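Local atomic coordinates of esterase (PDB entry 7ATL), a protein that hydrolyses carboxylic esters as a family VIII carboxylesterase of the beta-lactamase fold and also shows promiscuous acyltransferase activity. Residues 196-199 and 200-204; 161-164 and 165-169. All coordinates share one frame; numbering follows the deposited sequence.

Contact 1: 196-199 and 200-204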
loop_
_atom_site.group_PDB
_atom_site.type_symbol
_atom_site.label_atom_id
_atom_site.label_comp_id
_atom_site.label_asym_id
_atom_site.label_seq_id
_atom_site.Cartn_x
_atom_site.Cartn_y
_atom_site.Cartn_z
ATOM N N HIS A 196 11.506 6.298 13.760
ATOM C CA HIS A 196 12.989 6.411 13.727
ATOM C C HIS A 196 13.537 6.196 12.315
ATOM O O HIS A 196 14.440 6.961 11.944
ATOM C CB HIS A 196 13.650 5.466 14.738
ATOM C CG HIS A 196 13.338 5.826 16.148
ATOM N ND1 HIS A 196 13.441 4.919 17.181
ATOM C CD2 HIS A 196 12.898 6.982 16.696
ATOM C CE1 HIS A 196 13.097 5.502 18.312
ATOM N NE2 HIS A 196 12.766 6.769 18.039
ATOM N N TRP A 197 13.001 5.251 11.540
ATOM C CA TRP A 197 13.623 4.821 10.253
ATOM C C TRP A 197 13.018 5.550 9.061
ATOM O O TRP A 197 13.711 5.640 8.058
ATOM C CB TRP A 197 13.568 3.302 10.082
ATOM C CG TRP A 197 14.563 2.647 10.974
ATOM C CD1 TRP A 197 14.397 2.348 12.286
ATOM C CD2 TRP A 197 15.914 2.304 10.649
ATOM N NE1 TRP A 197 15.529 1.769 12.781
ATOM C CE2 TRP A 197 16.487 1.752 11.806
ATOM C CE3 TRP A 197 16.684 2.371 9.487
ATOM C CZ2 TRP A 197 17.799 1.303 11.850
ATOM C CZ3 TRP A 197 17.978 1.901 9.512
ATOM C CH2 TRP A 197 18.522 1.370 10.685
ATOM N N VAL A 198 11.804 6.078 9.175
ATOM C CA VAL A 198 11.142 6.750 8.020
ATOM C C VAL A 198 10.655 8.151 8.409
ATOM O O VAL A 198 11.137 9.112 7.795
ATOM C CB VAL A 198 10.040 5.852 7.425
ATOM C CG1 VAL A 198 9.316 6.512 6.259
ATOM C CG2 VAL A 198 10.625 4.517 6.984
ATOM N N ALA A 199 9.735 8.291 9.359
ATOM C CA ALA A 199 9.000 9.562 9.573
ATOM C C ALA A 199 9.974 10.722 9.857
ATOM O O ALA A 199 9.808 11.818 9.265
ATOM C CB ALA A 199 8.011 9.400 10.695
ATOM N N GLN A 200 10.930 10.515 10.758
ATOM C CA GLN A 200 11.884 11.578 11.176
ATOM C C GLN A 200 12.836 11.891 10.026
ATOM O O GLN A 200 12.878 13.029 9.590
ATOM C CB GLN A 200 12.576 11.233 12.498
ATOM C CG GLN A 200 11.630 11.395 13.688
ATOM C CD GLN A 200 12.314 11.267 15.029
ATOM O OE1 GLN A 200 12.284 12.188 15.832
ATOM N NE2 GLN A 200 12.964 10.139 15.271
ATOM N N PRO A 201 13.595 10.921 9.476
ATOM C CA PRO A 201 14.462 11.185 8.325
ATOM C C PRO A 201 13.813 11.911 7.140
ATOM O O PRO A 201 14.465 12.770 6.578
ATOM C CB PRO A 201 14.867 9.777 7.882
ATOM C CG PRO A 201 14.884 8.985 9.179
ATOM C CD PRO A 201 13.734 9.547 9.985
ATOM N N LEU A 202 12.572 11.557 6.789
ATOM C CA LEU A 202 11.840 12.120 5.621
ATOM C C LEU A 202 11.065 13.384 6.027
ATOM O O LEU A 202 10.430 13.978 5.128
ATOM C CB LEU A 202 10.889 11.059 5.042
ATOM C CG LEU A 202 11.513 9.975 4.153
ATOM C CD1 LEU A 202 10.446 9.165 3.419
ATOM C CD2 LEU A 202 12.458 10.591 3.138
ATOM N N GLY A 203 11.079 13.755 7.318
ATOM C CA GLY A 203 10.355 14.921 7.865
ATOM C C GLY A 203 8.836 14.828 7.719
ATOM O O GLY A 203 8.180 15.883 7.641
ATOM N N LEU A 204 8.259 13.628 7.739
ATOM C CA LEU A 204 6.796 13.434 7.540
ATOM C C LEU A 204 6.045 14.151 8.667
ATOM O O LEU A 204 6.518 14.110 9.800
ATOM C CB LEU A 204 6.479 11.931 7.533
ATOM C CG LEU A 204 7.180 11.073 6.467
ATOM C CD1 LEU A 204 6.615 9.668 6.471
ATOM C CD2 LEU A 204 7.061 11.671 5.077
#
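Val198 and Ala199, in the C-terminal part of helix 190-199, offer their backbone carbonyls to the turn that follows. Val198 O takes the amide of Leu202, with N to O at 3.0 Å and the donor almost in line with the C=O bond (169° at the oxygen). Ala199 O accepts from Leu204 N at 2.8 Å; here Leu204 N lies in the carbonyl plane but farther from that line, 152° at the oxygen. The amide of Gly203 is satisfied by Gln200 O at 3.0 Å, which closes a type I turn from Gln200 to Gly203. Together the bonds from Leu204 and Gly203 make a Schellman motif, the classic way to finish a helix, with Gly203 as the C-prime residue at positive phi. Pro201, which has no N-H to give, instead lays its ring over the carbonyls of the preceding turn: CD stands 3.3 Å from His196 O and also lies near Val198 O, while CG is close to Trp197 O. The latter carbonyl is hydrogen-bonded by Arg77 of helix 67-80. An apolar cluster forms on the buried side. Val198 CG1, anti to its own N (chi1 179°), is thereby directed at two methyl groups, Leu202 CD1 at 4.0 Å and Leu204 CD1 slightly farther off; the Val198 and Leu202 side chains run alongside each other, and Leu204 also sets its CB against Ala199 CB. Leu204 reaches on to Tyr70 of helix 67-80 and to helix 271-283. At the exposed side the extended Gln200 chain runs beside His196 and brings NE2 to the ring edge at CD2, 3.5 Å away, in van der Waals contact. ND1 of the imidazole is hydrogen-bonded to Glu188.

Contact 2: 161-164 and 165-169; sequences LLAE and PGSEF
A type II beta turn, Glu164 to Ser167, reverses the chain within the loop between helices 149-157 and 174-186, with Pro165 and Gly166 at its two corners; Gly166 has the positive phi (99°) of the third position. Glu164 O is gripped twice by Ser167. The backbone N closes the turn at 2.9 Å, approaching from 28° off the carbonyl plane, whereas OG donates at 2.6 Å within that plane, on a lone pair. For this OG is folded back between the serine's own N and carbonyl carbon (chi1 53°), which turns it back to the lone pair of Glu164 O. A water extends the network: 2.8 Å from Glu164 O, to which it can donate, it accepts from Glu168 N at 2.7 Å, and so probably bridges the two. Ala163 CB, just before the turn, points toward the segment after it, touching Ser167 OG and, at 3.4 Å, Glu168 OE2, a carboxylate oxygen that is salt-bridged to Arg170. On the other flank Leu161 CD1 meets Pro165 CG loosely at 4.4 Å. The neighbours of this surface turn are mostly loops: Pro165 packs on Pro107 and Ile109, just ahead of helix 111-116, Gly166 and Leu162 bond through their backbones to Thr118 and Gly120 beyond that helix, and Phe169 meets the ring of Phe315 at the end of edge strand 313-315.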
loop_
_atom_site.group_PDB
_atom_site.type_symbol
_atom_site.label_atom_id
_atom_site.label_comp_id
_atom_site.label_asym_id
_atom_site.label_seq_id
_atom_site.Cartn_x
_atom_site.Cartn_y
_atom_site.Cartn_z
ATOM N N LEU A 161 2.091 -22.766 3.883
ATOM C CA LEU A 161 2.525 -21.995 2.704
ATOM C C LEU A 161 1.853 -22.605 1.475
ATOM O O LEU A 161 1.534 -23.802 1.514
ATOM C CB LEU A 161 4.041 -22.055 2.583
ATOM C CG LEU A 161 4.818 -21.423 3.729
ATOM C CD1 LEU A 161 6.294 -21.770 3.623
ATOM C CD2 LEU A 161 4.613 -19.914 3.753
ATOM N N LEU A 162 1.677 -21.820 0.415
ATOM C CA LEU A 162 1.018 -22.277 -0.825
ATOM C C LEU A 162 2.046 -22.688 -1.877
ATOM O O LEU A 162 1.637 -23.284 -2.861
ATOM C CB LEU A 162 0.089 -21.165 -1.313
ATOM C CG LEU A 162 -1.208 -21.127 -0.512
ATOM C CD1 LEU A 162 -1.067 -20.273 0.728
ATOM C CD2 LEU A 162 -2.362 -20.669 -1.363
ATOM N N ALA A 163 3.325 -22.426 -1.658
ATOM C CA ALA A 163 4.376 -22.649 -2.670
ATOM C C ALA A 163 5.762 -22.416 -2.064
ATOM O O ALA A 163 5.854 -21.718 -1.025
ATOM C CB ALA A 163 4.130 -21.754 -3.856
ATOM N N GLU A 164 6.789 -23.014 -2.676
ATOM C CA GLU A 164 8.205 -22.787 -2.298
ATOM C C GLU A 164 8.473 -21.288 -2.320
ATOM O O GLU A 164 8.202 -20.618 -3.329
ATOM C CB GLU A 164 9.173 -23.475 -3.262
ATOM C CG GLU A 164 9.843 -24.709 -2.703
ATOM C CD GLU A 164 10.548 -25.433 -3.829
ATOM O OE1 GLU A 164 11.434 -24.783 -4.418
ATOM O OE2 GLU A 164 10.167 -26.599 -4.168
ATOM N N PRO A 165 8.966 -20.719 -1.197
ATOM C CA PRO A 165 9.429 -19.329 -1.178
ATOM C C PRO A 165 10.273 -19.071 -2.431
ATOM O O PRO A 165 11.117 -19.862 -2.697
ATOM C CB PRO A 165 10.219 -19.258 0.128
ATOM C CG PRO A 165 9.430 -20.202 1.033
ATOM C CD PRO A 165 9.024 -21.350 0.128
ATOM N N GLY A 166 9.916 -18.056 -3.219
ATOM C CA GLY A 166 10.658 -17.640 -4.419
ATOM C C GLY A 166 10.045 -18.173 -5.693
ATOM O O GLY A 166 10.476 -17.723 -6.737
ATOM N N SER A 167 9.081 -19.099 -5.650
ATOM C CA SER A 167 8.620 -19.780 -6.893
ATOM C C SER A 167 7.517 -18.963 -7.582
ATOM O O SER A 167 7.386 -19.105 -8.803
ATOM C CB SER A 167 8.218 -21.232 -6.688
ATOM O OG SER A 167 7.263 -21.371 -5.645
ATOM N N GLU A 168 6.764 -18.119 -6.874
ATOM C CA GLU A 168 5.658 -17.398 -7.541
ATOM C C GLU A 168 5.187 -16.217 -6.699
ATOM O O GLU A 168 5.332 -16.220 -5.472
ATOM C CB GLU A 168 4.502 -18.357 -7.849
ATOM C CG GLU A 168 3.585 -18.590 -6.672
ATOM C CD GLU A 168 2.521 -19.657 -6.842
ATOM O OE1 GLU A 168 2.249 -20.045 -7.994
ATOM O OE2 GLU A 168 1.965 -20.088 -5.811
ATOM N N PHE A 169 4.590 -15.252 -7.374
ATOM C CA PHE A 169 3.986 -14.065 -6.741
ATOM C C PHE A 169 2.577 -14.412 -6.280
ATOM O O PHE A 169 1.837 -15.019 -7.051
ATOM C CB PHE A 169 3.935 -12.904 -7.726
ATOM C CG PHE A 169 3.249 -11.672 -7.202
ATOM C CD1 PHE A 169 3.960 -10.712 -6.502
ATOM C CD2 PHE A 169 1.914 -11.436 -7.483
ATOM C CE1 PHE A 169 3.339 -9.550 -6.075
ATOM C CE2 PHE A 169 1.298 -10.273 -7.053
ATOM C CZ PHE A 169 2.007 -9.342 -6.335
HETATM O O HOH W 1 6.326 -18.714 -4.277
#

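Overall arrangement
Contact 1 and contact 2 are separate local turns of a single chain, their centres about 33 Å apart and their nearest atoms about 21 Å apart. Contact 2 comes first in the chain; helices 174-186 and 190-199 follow, and contact 1 holds the Schellman motif at the C-terminal side of the second. Their centres lie about 18 Å (contact 1) and 21 Å (contact 2) from the centre of the chain. The link to the probable catalytic region is indirect: contact 1 packs on helix 67-80, which starts near the SxxK pattern of Ser65 and Lys68, while contact 2 bonds to Thr118 and Gly120, close in sequence to Tyr123 of the same pattern. A bound PEG lies about 8 Å from the Ala199 side chain.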